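Local coordinates for protein L-rhamnonate dehydratase (PDB 2P0I) that probably catalyses the dehydration of L-rhamnonate, as a member of the enolase superfamily that pairs an N-terminal capping domain with a TIM-like barrel, at residues 67-72 against 133-138; 159-164 against 333-338; 167-172 against 345-350; 186-191 against 204-209; 276-281 against 299-304. All coordinates share one frame; numbering follows the deposited sequence.

All five contacts are buried, but their chemistry follows their place in the fold. Interaction 1 lies in the N-terminal domain and interaction 4 on a barrel strand-helix pair; both are largely apolar, with no hydrogen bond across. Interaction 3 joins two barrel strands through backbone bonds, with a side-chain bond and a ring contact beside them, and interaction 2 ties the run into one of those strands to the helix preceding the other, with polar groups on helix-end carbonyls. Interaction 5 links two loops that follow barrel strands. Contacts between them join the set: Ser-134 of interaction 1 meets Gly-303 of interaction 5, and Pro-171 of interaction 3 meets His-209 of interaction 4. Interactions 2 and 5 also reach neighbouring subunits.

Interaction 1 of 5, residues 67-72 against 133-138; sequences FLVEIE and ISVIDL
In the N-terminal domain the sheet packs on a long helix through Phe-67, Val-69 and Ile-71 on the strand and Val-135 and Ile-136 on the helix. The axes of the two short segments approach to 8.2 Å with their N-to-C directions 41° apart, and the backbones are nearest where Val-69 CA lies 6.4 Å from Ile-136 CA. No hydrogen bond crosses the interface, which is held by carbon contacts. Phe-67 carries CG between its backbone N and carbonyl carbon (chi1 79°), a torsion that turns the ring out across the gap, so that its far end reaches the helix. There CZ lies 3.7 Å from Val-135 CB, and the side chains come from opposite directions with the ring tilted obliquely. Both Val-135 methyls flank that ring end, CG2 touching CE2 at 3.8 Å. Val-69 divides its branches: CG2 meets Val-135 CG1 at 4.2 Å, whereas CG1 turns to Ile-136 CG1 at 4.3 Å. Farther along, Ile-71 CD1 rests 3.7 Å from the carbonyl O of Ile-136. Helix 86-97 adds Ala-89 and Cys-90 against Phe-67, and Val-93 against Val-69. From the helix, Ser-134 and Asp-137 bond to Gly-303 and Thr-306 of the barrel domain. An antiparallel sheet backed by helices in this way is the build of the enolase-superfamily N-terminal capping domain.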
# COMPACT_ATOMS: atom_id res chain seq x y z
N PHE A 67 30.01 -8.60 34.53
CA PHE A 67 29.97 -7.73 35.69
C PHE A 67 28.79 -8.00 36.60
O PHE A 67 27.83 -8.65 36.20
CB PHE A 67 30.07 -6.25 35.30
CG PHE A 67 28.79 -5.64 34.79
CD1 PHE A 67 28.21 -4.56 35.46
CD2 PHE A 67 28.18 -6.11 33.63
CE1 PHE A 67 27.03 -3.98 34.99
CE2 PHE A 67 27.00 -5.55 33.16
CZ PHE A 67 26.43 -4.48 33.83
N LEU A 68 28.87 -7.51 37.84
CA LEU A 68 27.81 -7.70 38.82
C LEU A 68 27.53 -6.37 39.49
O LEU A 68 28.45 -5.67 39.88
CB LEU A 68 28.20 -8.77 39.84
CG LEU A 68 27.17 -9.15 40.92
CD1 LEU A 68 26.84 -10.64 40.93
CD2 LEU A 68 27.68 -8.74 42.27
N VAL A 69 26.24 -6.04 39.61
CA VAL A 69 25.79 -4.83 40.29
C VAL A 69 25.02 -5.25 41.54
O VAL A 69 24.09 -6.04 41.46
CB VAL A 69 24.87 -3.99 39.35
CG1 VAL A 69 24.07 -2.94 40.11
CG2 VAL A 69 25.69 -3.33 38.26
N GLU A 70 25.44 -4.73 42.69
CA GLU A 70 24.71 -4.85 43.95
C GLU A 70 24.02 -3.53 44.28
O GLU A 70 24.64 -2.46 44.17
CB GLU A 70 25.66 -5.18 45.10
CG GLU A 70 26.29 -6.56 45.07
CD GLU A 70 27.08 -6.86 46.34
OE1 GLU A 70 27.73 -5.93 46.88
OE2 GLU A 70 27.06 -8.03 46.79
N ILE A 71 22.76 -3.61 44.68
CA ILE A 71 22.00 -2.44 45.17
C ILE A 71 21.57 -2.66 46.63
O ILE A 71 20.89 -3.65 46.93
CB ILE A 71 20.76 -2.16 44.28
CG1 ILE A 71 21.19 -1.98 42.81
CG2 ILE A 71 19.98 -0.95 44.80
CD1 ILE A 71 20.07 -1.63 41.83
N GLU A 72 21.97 -1.76 47.52
CA GLU A 72 21.64 -1.86 48.95
C GLU A 72 20.62 -0.81 49.34
O GLU A 72 20.81 0.38 49.07
CB GLU A 72 22.88 -1.71 49.85
CG GLU A 72 22.59 -1.96 51.36
CD GLU A 72 23.79 -1.71 52.30
OE1 GLU A 72 24.91 -1.43 51.81
OE2 GLU A 72 23.59 -1.80 53.53
N ILE A 133 21.85 -0.79 31.78
CA ILE A 133 20.50 -0.53 32.28
C ILE A 133 19.77 -1.80 32.70
O ILE A 133 19.14 -1.84 33.76
CB ILE A 133 19.67 0.32 31.26
CG1 ILE A 133 20.34 1.68 31.01
CG2 ILE A 133 18.23 0.52 31.75
CD1 ILE A 133 19.64 2.59 30.00
N SER A 134 19.87 -2.85 31.88
CA SER A 134 19.23 -4.13 32.15
C SER A 134 19.65 -4.69 33.50
O SER A 134 18.81 -5.09 34.28
CB SER A 134 19.61 -5.16 31.09
OG SER A 134 19.39 -4.72 29.77
N VAL A 135 20.96 -4.71 33.75
CA VAL A 135 21.52 -5.39 34.92
C VAL A 135 21.18 -4.63 36.20
O VAL A 135 20.89 -5.23 37.23
CB VAL A 135 23.04 -5.62 34.76
CG1 VAL A 135 23.65 -6.21 36.01
CG2 VAL A 135 23.31 -6.54 33.57
N ILE A 136 21.18 -3.30 36.11
CA ILE A 136 20.68 -2.46 37.19
C ILE A 136 19.21 -2.75 37.48
O ILE A 136 18.84 -2.92 38.64
CB ILE A 136 20.90 -0.95 36.87
CG1 ILE A 136 22.41 -0.65 36.87
CG2 ILE A 136 20.14 -0.07 37.88
CD1 ILE A 136 22.83 0.72 36.36
N ASP A 137 18.40 -2.83 36.43
CA ASP A 137 16.97 -3.15 36.56
C ASP A 137 16.72 -4.52 37.19
O ASP A 137 15.82 -4.67 38.01
CB ASP A 137 16.27 -3.07 35.18
CG ASP A 137 14.75 -3.21 35.27
OD1 ASP A 137 14.07 -2.26 35.74
OD2 ASP A 137 14.23 -4.26 34.86
N LEU A 138 17.52 -5.52 36.80
CA LEU A 138 17.38 -6.86 37.36
C LEU A 138 17.75 -6.85 38.84
O LEU A 138 17.11 -7.52 39.65
CB LEU A 138 18.24 -7.86 36.57
CG LEU A 138 17.74 -8.14 35.16
CD1 LEU A 138 18.78 -8.89 34.30
CD2 LEU A 138 16.39 -8.88 35.21

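Interaction 2 of 5, residues 159-164 against 333-338; sequences ATKERL and HFQISQ
With OG1 held between the backbone N and the carbonyl carbon (chi1 52°), the Thr-160 hydroxyl sits beside its own amide and both face Ile-336 O, while Lys-161 bends at chi3 and chi4 and curls its amine back to the helix end. Thr-160 N donates to Ile-336 O at 2.7 Å in a bond of 165°. Thr-160 OG1 lies 3.0 Å from Ile-336 O and 2.9 Å from Gln-338 O, and its one proton could serve either. Lys-161 NZ makes a weak bond to Gln-335 O at 2.8 Å; its positive charge probably suits these late-helix carbonyls. Beside them the packing is tight: Leu-164 CD1 touches Ile-336 CD1 at 3.4 Å, their side chains crossing near a right angle. Thr-341 O also receives Lys-161 NZ, and Asn-110 of the second subunit bonds to Ser-337 O. Thus the run into strand 163-169 is pinned to the end of helix 329-337, with Gln-344 of strand 344-347 touching Leu-164 and backbone bonds joining Glu-162 to Thr-377 and Leu-164 to Leu-375, at strand 374-376.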
# COMPACT_ATOMS: atom_id res chain seq x y z
N ALA A 159 2.08 -17.21 38.46
CA ALA A 159 2.43 -18.29 37.54
C ALA A 159 1.27 -18.60 36.59
O ALA A 159 0.15 -18.83 37.03
CB ALA A 159 2.81 -19.53 38.32
N THR A 160 1.55 -18.60 35.29
CA THR A 160 0.55 -19.00 34.31
C THR A 160 0.69 -20.48 33.95
O THR A 160 -0.16 -21.05 33.26
CB THR A 160 0.64 -18.18 33.01
OG1 THR A 160 1.99 -18.19 32.53
CG2 THR A 160 0.18 -16.75 33.25
N LYS A 161 1.77 -21.10 34.43
CA LYS A 161 1.95 -22.55 34.32
C LYS A 161 2.68 -23.09 35.54
O LYS A 161 3.21 -22.32 36.34
CB LYS A 161 2.69 -22.92 33.02
CG LYS A 161 3.88 -22.02 32.67
CD LYS A 161 4.23 -22.06 31.18
CE LYS A 161 3.53 -20.95 30.41
NZ LYS A 161 4.13 -19.61 30.68
N GLU A 162 2.67 -24.41 35.70
CA GLU A 162 3.33 -25.07 36.83
C GLU A 162 4.73 -25.55 36.45
O GLU A 162 5.58 -25.73 37.32
CB GLU A 162 2.49 -26.22 37.37
CG GLU A 162 1.46 -26.79 36.38
CD GLU A 162 0.69 -27.99 36.92
OE1 GLU A 162 0.84 -29.10 36.36
OE2 GLU A 162 -0.06 -27.83 37.91
N ARG A 163 4.95 -25.75 35.15
CA ARG A 163 6.17 -26.35 34.64
C ARG A 163 6.78 -25.49 33.52
O ARG A 163 6.07 -25.04 32.61
CB ARG A 163 5.85 -27.75 34.13
CG ARG A 163 7.03 -28.58 33.72
CD ARG A 163 6.54 -29.94 33.25
NE ARG A 163 7.40 -30.49 32.21
CZ ARG A 163 7.73 -31.78 32.12
NH1 ARG A 163 7.29 -32.66 33.01
NH2 ARG A 163 8.53 -32.19 31.14
N LEU A 164 8.08 -25.26 33.58
CA LEU A 164 8.83 -24.59 32.52
C LEU A 164 9.47 -25.61 31.63
O LEU A 164 10.38 -26.27 32.01
CB LEU A 164 9.98 -23.79 33.12
CG LEU A 164 9.95 -22.31 33.42
CD1 LEU A 164 9.74 -22.13 34.83
CD2 LEU A 164 11.22 -21.68 33.08
N HIS A 333 11.70 -16.45 35.74
CA HIS A 333 10.62 -15.76 36.44
C HIS A 333 9.67 -15.07 35.48
O HIS A 333 8.46 -15.06 35.69
CB HIS A 333 11.16 -14.77 37.45
CG HIS A 333 11.70 -15.42 38.69
ND1 HIS A 333 12.87 -16.14 38.69
CD2 HIS A 333 11.23 -15.47 39.96
CE1 HIS A 333 13.11 -16.59 39.92
NE2 HIS A 333 12.12 -16.19 40.70
N PHE A 334 10.23 -14.54 34.39
CA PHE A 334 9.45 -13.92 33.32
C PHE A 334 8.59 -14.95 32.61
O PHE A 334 7.42 -14.71 32.38
CB PHE A 334 10.39 -13.24 32.32
CG PHE A 334 9.71 -12.81 31.05
CD1 PHE A 334 8.90 -11.68 31.03
CD2 PHE A 334 9.87 -13.55 29.88
CE1 PHE A 334 8.26 -11.29 29.85
CE2 PHE A 334 9.24 -13.17 28.71
CZ PHE A 334 8.43 -12.03 28.69
N GLN A 335 9.20 -16.10 32.27
CA GLN A 335 8.56 -17.11 31.42
C GLN A 335 7.39 -17.78 32.12
O GLN A 335 6.36 -18.04 31.50
CB GLN A 335 9.58 -18.15 30.96
CG GLN A 335 9.09 -19.07 29.84
CD GLN A 335 9.00 -20.52 30.27
OE1 GLN A 335 9.88 -21.32 29.97
NE2 GLN A 335 7.92 -20.86 30.97
N ILE A 336 7.56 -18.04 33.40
CA ILE A 336 6.50 -18.62 34.21
C ILE A 336 5.26 -17.73 34.35
O ILE A 336 4.17 -18.23 34.62
CB ILE A 336 7.06 -19.11 35.57
CG1 ILE A 336 6.26 -20.29 36.11
CG2 ILE A 336 7.14 -18.01 36.57
CD1 ILE A 336 6.39 -21.53 35.27
N SER A 337 5.41 -16.43 34.09
CA SER A 337 4.44 -15.42 34.51
C SER A 337 3.51 -14.90 33.41
O SER A 337 2.51 -14.26 33.71
CB SER A 337 5.15 -14.25 35.18
OG SER A 337 5.83 -13.47 34.21
N GLN A 338 3.86 -15.16 32.15
CA GLN A 338 3.18 -14.51 31.02
C GLN A 338 2.29 -15.47 30.21
O GLN A 338 2.60 -16.67 30.10
CB GLN A 338 4.17 -13.76 30.11
CG GLN A 338 5.11 -12.76 30.79
CD GLN A 338 4.40 -11.55 31.39
OE1 GLN A 338 4.50 -11.30 32.59
NE2 GLN A 338 3.70 -10.79 30.56

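Interaction 3 of 5, residues 167-172 against 345-350; sequences YCTGPE and EYLANS
The most distinctive feature here is the Tyr-167 ring, which folds across its own bridge partner and lays one face over Glu-345 CA. That carbon is 4.0 Å from the Tyr-167 ring centroid and 17° off the normal, a CH-pi contact. Placing CG between the backbone N and carbonyl carbon (chi1 76°) turns the ring there. Next to it, Thr-169 OG1 donates to Glu-345 OE2 at 2.8 Å, using the anti lone pair of that oxygen. Lys-185 forms a salt bridge with the same oxygen and also bonds to Tyr-167 OH, so one ammonium group steadies both residues. The strands run parallel and twisted, with segment axes 39° apart. Tyr-346 N reaches Tyr-167 O at 2.7 Å, and Tyr-346 O takes Thr-169 N, also at 2.7 Å. Ala-348 N then closes on Thr-169 O at 2.8 Å, just beyond the strand end. Cys-168 and Tyr-346 occupy the other face of the sheet, where Cys-168 SG packs on Ala-348 CB at 3.6 Å. Within the barrel, strand 163-169 sits between 344-347 and 184-187; pairing the first of the parallel strands with the last is what closes the ring.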
# COMPACT_ATOMS: atom_id res chain seq x y z
N TYR A 167 13.94 -26.13 25.62
CA TYR A 167 14.81 -26.70 24.63
C TYR A 167 16.27 -26.40 24.93
O TYR A 167 16.59 -25.47 25.69
CB TYR A 167 14.41 -26.27 23.21
CG TYR A 167 14.78 -24.86 22.81
CD1 TYR A 167 16.01 -24.59 22.20
CD2 TYR A 167 13.90 -23.80 23.03
CE1 TYR A 167 16.36 -23.30 21.83
CE2 TYR A 167 14.24 -22.49 22.66
CZ TYR A 167 15.47 -22.26 22.05
OH TYR A 167 15.84 -20.99 21.67
N CYS A 168 17.14 -27.18 24.31
CA CYS A 168 18.55 -27.14 24.61
C CYS A 168 19.34 -26.68 23.40
O CYS A 168 19.13 -27.15 22.29
CB CYS A 168 19.02 -28.52 25.06
SG CYS A 168 20.69 -28.59 25.69
N THR A 169 20.26 -25.76 23.64
CA THR A 169 21.13 -25.23 22.60
C THR A 169 22.54 -25.80 22.76
O THR A 169 23.12 -25.73 23.84
CB THR A 169 21.18 -23.70 22.67
OG1 THR A 169 19.86 -23.19 22.52
CG2 THR A 169 22.07 -23.14 21.58
N GLY A 170 23.08 -26.35 21.68
CA GLY A 170 24.37 -27.03 21.70
C GLY A 170 24.59 -27.88 20.46
O GLY A 170 23.66 -28.05 19.67
N PRO A 171 25.80 -28.44 20.29
CA PRO A 171 26.14 -29.18 19.07
C PRO A 171 25.64 -30.63 19.06
O PRO A 171 25.77 -31.31 18.04
CB PRO A 171 27.67 -29.16 19.08
CG PRO A 171 28.04 -29.14 20.53
CD PRO A 171 26.93 -28.40 21.25
N GLU A 172 25.06 -31.08 20.18
CA GLU A 172 24.65 -32.47 20.35
C GLU A 172 23.18 -32.61 20.76
O GLU A 172 22.88 -32.76 21.95
CB GLU A 172 25.55 -33.17 21.38
CG GLU A 172 27.02 -33.31 20.99
CD GLU A 172 27.23 -34.21 19.77
OE1 GLU A 172 26.51 -35.22 19.65
OE2 GLU A 172 28.10 -33.89 18.94
N GLU A 345 14.95 -21.34 26.23
CA GLU A 345 16.24 -21.86 25.86
C GLU A 345 17.03 -22.24 27.13
O GLU A 345 17.04 -21.48 28.10
CB GLU A 345 16.98 -20.79 25.05
CG GLU A 345 18.41 -21.10 24.69
CD GLU A 345 19.04 -20.06 23.80
OE1 GLU A 345 18.88 -18.85 24.06
OE2 GLU A 345 19.71 -20.45 22.82
N TYR A 346 17.67 -23.41 27.11
CA TYR A 346 18.84 -23.67 27.94
C TYR A 346 20.09 -23.89 27.10
O TYR A 346 20.03 -24.54 26.06
CB TYR A 346 18.61 -24.85 28.90
CG TYR A 346 19.47 -24.77 30.14
CD1 TYR A 346 19.14 -23.91 31.18
CD2 TYR A 346 20.63 -25.53 30.26
CE1 TYR A 346 19.95 -23.81 32.31
CE2 TYR A 346 21.44 -25.44 31.38
CZ TYR A 346 21.09 -24.58 32.41
OH TYR A 346 21.87 -24.46 33.54
N LEU A 347 21.21 -23.35 27.55
CA LEU A 347 22.51 -23.63 26.94
C LEU A 347 23.14 -24.92 27.48
O LEU A 347 23.34 -25.04 28.68
CB LEU A 347 23.47 -22.46 27.18
CG LEU A 347 23.85 -21.51 26.03
CD1 LEU A 347 24.36 -22.25 24.80
CD2 LEU A 347 22.71 -20.56 25.68
N ALA A 348 23.45 -25.86 26.59
CA ALA A 348 24.40 -26.94 26.92
C ALA A 348 25.83 -26.40 26.95
O ALA A 348 26.52 -26.39 25.93
CB ALA A 348 24.29 -28.11 25.95
N ASN A 349 26.25 -25.94 28.13
CA ASN A 349 27.52 -25.22 28.28
C ASN A 349 28.66 -26.06 28.85
O ASN A 349 29.66 -25.53 29.32
CB ASN A 349 27.33 -23.92 29.09
CG ASN A 349 26.58 -24.13 30.40
OD1 ASN A 349 25.93 -25.16 30.60
ND2 ASN A 349 26.67 -23.15 31.29
N SER A 350 28.50 -27.38 28.79
CA SER A 350 29.62 -28.32 28.89
C SER A 350 30.44 -28.33 27.59
O SER A 350 29.87 -28.17 26.51
CB SER A 350 29.10 -29.73 29.19
OG SER A 350 28.25 -30.20 28.17

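Interaction 4 of 5, residues 186-191 against 204-209; sequences VPLPFC and EFLRKH
Phe-205 stands between two partners: Pro-189 lies over one ring face and His-209 ND1 over the opposite one. With CG anti to the backbone N (chi1 174°), the ring is carried out to Pro-189, whose CG is 3.9 Å from the Phe-205 centroid, a CH-pi contact 18° off the normal; Pro-189 CD reaches Phe-205 CD2 at 3.6 Å. The His-209 ring is turned so that Phe-205 CE2 comes in at its edge, in plane, which leaves a face to Val-186. Val-186 CG1 takes it, over the centre of the His-209 ring at 4.0 Å. Val-186 CG2 meets Leu-206 CD2 at 3.8 Å. Pro-187 O lies close to the Phe-205 ring at an oblique angle, 3.2 Å from CE2. Farther round the helix, Leu-188 and Leu-206 cross near a right angle, CD1 to CD1 at 4.2 Å. The bond from His-209 NE2 to Pro-171 O helps set the rotation of the imidazole. Strand 184-187, helix 195-213 and strand 219-222 form a beta-alpha-beta unit, and such apolar strand-to-helix packing is characteristic of the TIM-barrel fold.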
# COMPACT_ATOMS: atom_id res chain seq x y z
N VAL A 186 20.95 -26.27 17.08
CA VAL A 186 22.33 -26.42 16.59
C VAL A 186 22.85 -25.15 15.91
O VAL A 186 22.09 -24.42 15.27
CB VAL A 186 22.52 -27.69 15.70
CG1 VAL A 186 22.19 -28.94 16.49
CG2 VAL A 186 21.70 -27.62 14.44
N PRO A 187 24.16 -24.87 16.07
CA PRO A 187 24.75 -23.74 15.37
C PRO A 187 25.01 -24.07 13.91
O PRO A 187 25.54 -25.14 13.60
CB PRO A 187 26.08 -23.53 16.10
CG PRO A 187 26.09 -24.51 17.24
CD PRO A 187 25.16 -25.58 16.89
N LEU A 188 24.65 -23.16 13.01
CA LEU A 188 25.04 -23.28 11.60
C LEU A 188 26.55 -23.07 11.43
O LEU A 188 27.07 -22.04 11.86
CB LEU A 188 24.26 -22.29 10.74
CG LEU A 188 24.24 -22.57 9.24
CD1 LEU A 188 23.30 -23.74 8.93
CD2 LEU A 188 23.82 -21.31 8.47
N PRO A 189 27.25 -24.05 10.83
CA PRO A 189 28.71 -23.98 10.72
C PRO A 189 29.31 -23.03 9.67
O PRO A 189 30.36 -22.45 9.91
CB PRO A 189 29.12 -25.44 10.45
CG PRO A 189 27.92 -26.09 9.86
CD PRO A 189 26.70 -25.31 10.30
N PHE A 190 28.66 -22.88 8.52
CA PHE A 190 29.27 -22.16 7.40
C PHE A 190 28.49 -20.92 6.94
O PHE A 190 27.26 -20.88 7.03
CB PHE A 190 29.56 -23.10 6.23
CG PHE A 190 30.45 -24.26 6.62
CD1 PHE A 190 31.80 -24.07 6.89
CD2 PHE A 190 29.92 -25.53 6.77
CE1 PHE A 190 32.62 -25.12 7.27
CE2 PHE A 190 30.73 -26.60 7.16
CZ PHE A 190 32.08 -26.39 7.41
N CYS A 191 29.23 -19.92 6.48
CA CYS A 191 28.69 -18.59 6.20
C CYS A 191 28.53 -18.41 4.68
O CYS A 191 29.07 -19.21 3.92
CB CYS A 191 29.61 -17.52 6.81
SG CYS A 191 31.06 -17.09 5.84
N GLU A 204 24.40 -30.85 4.76
CA GLU A 204 24.86 -32.17 5.21
C GLU A 204 25.01 -32.26 6.73
O GLU A 204 24.62 -33.26 7.34
CB GLU A 204 26.17 -32.54 4.49
CG GLU A 204 26.81 -33.87 4.90
CD GLU A 204 26.08 -35.12 4.39
OE1 GLU A 204 25.11 -35.00 3.60
OE2 GLU A 204 26.50 -36.23 4.78
N PHE A 205 25.55 -31.20 7.33
CA PHE A 205 25.55 -30.99 8.79
C PHE A 205 24.17 -31.16 9.44
O PHE A 205 24.06 -31.82 10.47
CB PHE A 205 26.14 -29.61 9.09
CG PHE A 205 26.08 -29.20 10.53
CD1 PHE A 205 27.09 -29.55 11.41
CD2 PHE A 205 25.03 -28.42 11.00
CE1 PHE A 205 27.05 -29.16 12.74
CE2 PHE A 205 24.98 -28.02 12.33
CZ PHE A 205 26.00 -28.38 13.20
N LEU A 206 23.14 -30.58 8.82
CA LEU A 206 21.79 -30.57 9.38
C LEU A 206 21.09 -31.90 9.12
O LEU A 206 20.40 -32.42 10.00
CB LEU A 206 20.96 -29.42 8.81
CG LEU A 206 21.44 -28.00 9.15
CD1 LEU A 206 20.67 -26.95 8.38
CD2 LEU A 206 21.41 -27.75 10.64
N ARG A 207 21.29 -32.43 7.92
CA ARG A 207 20.84 -33.78 7.56
C ARG A 207 21.33 -34.83 8.56
O ARG A 207 20.55 -35.68 8.99
CB ARG A 207 21.28 -34.13 6.13
CG ARG A 207 20.64 -35.40 5.59
CD ARG A 207 21.41 -35.96 4.39
NE ARG A 207 22.79 -36.37 4.68
CZ ARG A 207 23.14 -37.41 5.45
NH1 ARG A 207 22.23 -38.17 6.06
NH2 ARG A 207 24.43 -37.69 5.63
N LYS A 208 22.60 -34.73 8.94
CA LYS A 208 23.25 -35.67 9.85
C LYS A 208 22.69 -35.62 11.27
O LYS A 208 22.68 -36.63 11.96
CB LYS A 208 24.76 -35.42 9.91
CG LYS A 208 25.56 -36.17 8.84
CD LYS A 208 26.90 -36.65 9.38
CE LYS A 208 28.01 -35.63 9.16
NZ LYS A 208 29.34 -36.10 9.66
N HIS A 209 22.24 -34.44 11.69
CA HIS A 209 21.60 -34.27 12.99
C HIS A 209 20.18 -34.79 13.02
O HIS A 209 19.75 -35.38 14.01
CB HIS A 209 21.61 -32.80 13.40
CG HIS A 209 22.87 -32.37 14.07
ND1 HIS A 209 23.64 -31.32 13.62
CD2 HIS A 209 23.52 -32.87 15.15
CE1 HIS A 209 24.69 -31.18 14.40
NE2 HIS A 209 24.64 -32.11 15.34

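Interaction 5 of 5, residues 276-281 against 299-304; sequences HEYSRY and VMWLGG
Ser-279 N donates to Leu-302 O at 2.9 Å with an N-H...O angle of 158°, approaching in the carbonyl plane on a lone pair, and so ties together two loops of the TIM-like barrel, those after strands 271-273 and 294-295. Around that bond Tyr-278 CA and Leu-302 CA approach to 4.1 Å. Leu-302 CB lies 3.9 Å from Glu-277 O. Tyr-278 CG lies anti to the carbonyl carbon (chi1 -52°), which lays the ring alongside Trp-301, both side chains pointing the same way. The centroids of the Tyr-278 ring and the five-membered ring of Trp-301 are 5.1 Å apart and their planes 34° apart, an oblique pairing, while Trp-301 O lies at the edge of the tyrosine ring, in its plane. Trp-301 NE1 is bonded to Phe-122 O of the third subunit, so this pair also lines a subunit interface. His-276 CD2 is 4.3 Å from Trp-301 NE1, and His-276 ND1 bonds to Glu-249. Glu-277 OE1 accepts Tyr-278 N and pairs with Lys-126. Ser-279 OG, bent back beside its own peptide, donates to Tyr-278 O at 2.7 Å.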
# COMPACT_ATOMS: atom_id res chain seq x y z
N HIS A 276 19.53 -9.72 19.66
CA HIS A 276 20.36 -8.53 19.60
C HIS A 276 19.58 -7.26 19.26
O HIS A 276 20.05 -6.40 18.51
CB HIS A 276 21.52 -8.77 18.64
CG HIS A 276 22.40 -9.91 19.06
ND1 HIS A 276 22.31 -11.16 18.49
CD2 HIS A 276 23.33 -10.00 20.03
CE1 HIS A 276 23.17 -11.97 19.08
NE2 HIS A 276 23.80 -11.29 20.02
N GLU A 277 18.36 -7.18 19.80
CA GLU A 277 17.51 -6.00 19.65
C GLU A 277 17.21 -5.47 21.06
O GLU A 277 17.45 -6.16 22.06
CB GLU A 277 16.25 -6.36 18.86
CG GLU A 277 15.38 -5.19 18.36
CD GLU A 277 16.17 -4.13 17.58
OE1 GLU A 277 16.71 -3.19 18.21
OE2 GLU A 277 16.24 -4.24 16.34
N TYR A 278 16.76 -4.21 21.14
CA TYR A 278 16.81 -3.41 22.37
C TYR A 278 15.60 -2.48 22.43
O TYR A 278 15.21 -1.90 21.41
CB TYR A 278 18.07 -2.54 22.42
CG TYR A 278 19.37 -3.30 22.20
CD1 TYR A 278 20.03 -3.90 23.25
CD2 TYR A 278 19.91 -3.42 20.92
CE1 TYR A 278 21.22 -4.60 23.05
CE2 TYR A 278 21.08 -4.11 20.70
CZ TYR A 278 21.73 -4.70 21.76
OH TYR A 278 22.89 -5.38 21.51
N SER A 279 15.03 -2.33 23.63
CA SER A 279 13.88 -1.48 23.94
C SER A 279 12.58 -1.89 23.26
O SER A 279 12.59 -2.64 22.29
CB SER A 279 14.16 0.01 23.70
OG SER A 279 14.03 0.35 22.32
N ARG A 280 11.47 -1.37 23.78
CA ARG A 280 10.15 -1.58 23.19
C ARG A 280 10.04 -1.04 21.76
O ARG A 280 9.32 -1.60 20.91
CB ARG A 280 9.06 -0.99 24.10
CG ARG A 280 9.17 0.53 24.38
CD ARG A 280 8.20 0.93 25.45
NE ARG A 280 8.11 2.38 25.66
CZ ARG A 280 8.62 3.04 26.70
NH1 ARG A 280 9.29 2.40 27.65
NH2 ARG A 280 8.45 4.36 26.79
N TYR A 281 10.78 0.03 21.49
CA TYR A 281 10.87 0.60 20.15
C TYR A 281 11.58 -0.30 19.12
O TYR A 281 11.22 -0.31 17.95
CB TYR A 281 11.54 1.97 20.22
CG TYR A 281 10.89 2.91 21.22
CD1 TYR A 281 9.64 3.48 20.98
CD2 TYR A 281 11.54 3.23 22.41
CE1 TYR A 281 9.05 4.34 21.90
CE2 TYR A 281 10.96 4.10 23.33
CZ TYR A 281 9.72 4.64 23.07
OH TYR A 281 9.15 5.49 23.98
N VAL A 299 16.97 -10.59 28.26
CA VAL A 299 16.62 -9.71 29.38
C VAL A 299 17.82 -8.95 29.97
O VAL A 299 17.67 -7.87 30.55
CB VAL A 299 15.81 -10.46 30.47
CG1 VAL A 299 16.67 -11.43 31.23
CG2 VAL A 299 15.13 -9.49 31.43
N MSE A 300 19.02 -9.49 29.77
CA MSE A 300 20.23 -8.86 30.26
C MSE A 300 20.76 -7.81 29.29
O MSE A 300 21.75 -7.15 29.57
CB MSE A 300 21.29 -9.91 30.55
CG MSE A 300 21.00 -10.74 31.80
SE MSE A 300 22.26 -12.23 31.98
CE MSE A 300 22.07 -13.04 30.21
N TRP A 301 20.07 -7.64 28.16
CA TRP A 301 20.59 -6.91 27.01
C TRP A 301 19.59 -5.84 26.54
O TRP A 301 20.00 -4.72 26.26
CB TRP A 301 20.88 -7.90 25.89
CG TRP A 301 22.16 -7.69 25.13
CD1 TRP A 301 22.28 -7.47 23.80
CD2 TRP A 301 23.50 -7.75 25.65
NE1 TRP A 301 23.59 -7.34 23.44
CE2 TRP A 301 24.37 -7.51 24.56
CE3 TRP A 301 24.05 -7.96 26.91
CZ2 TRP A 301 25.76 -7.48 24.70
CZ3 TRP A 301 25.44 -7.92 27.06
CH2 TRP A 301 26.28 -7.69 25.95
N LEU A 302 18.30 -6.19 26.50
CA LEU A 302 17.25 -5.32 25.94
C LEU A 302 16.87 -4.08 26.73
O LEU A 302 16.22 -3.19 26.18
CB LEU A 302 15.99 -6.12 25.63
CG LEU A 302 14.96 -6.34 26.73
CD1 LEU A 302 13.69 -5.58 26.39
CD2 LEU A 302 14.63 -7.80 26.84
N GLY A 303 17.20 -4.03 28.01
CA GLY A 303 16.63 -3.00 28.89
C GLY A 303 16.23 -3.47 30.27
O GLY A 303 15.99 -2.65 31.16
N GLY A 304 16.15 -4.78 30.45
CA GLY A 304 15.81 -5.34 31.75
C GLY A 304 14.43 -5.94 31.75
O GLY A 304 13.80 -6.07 30.70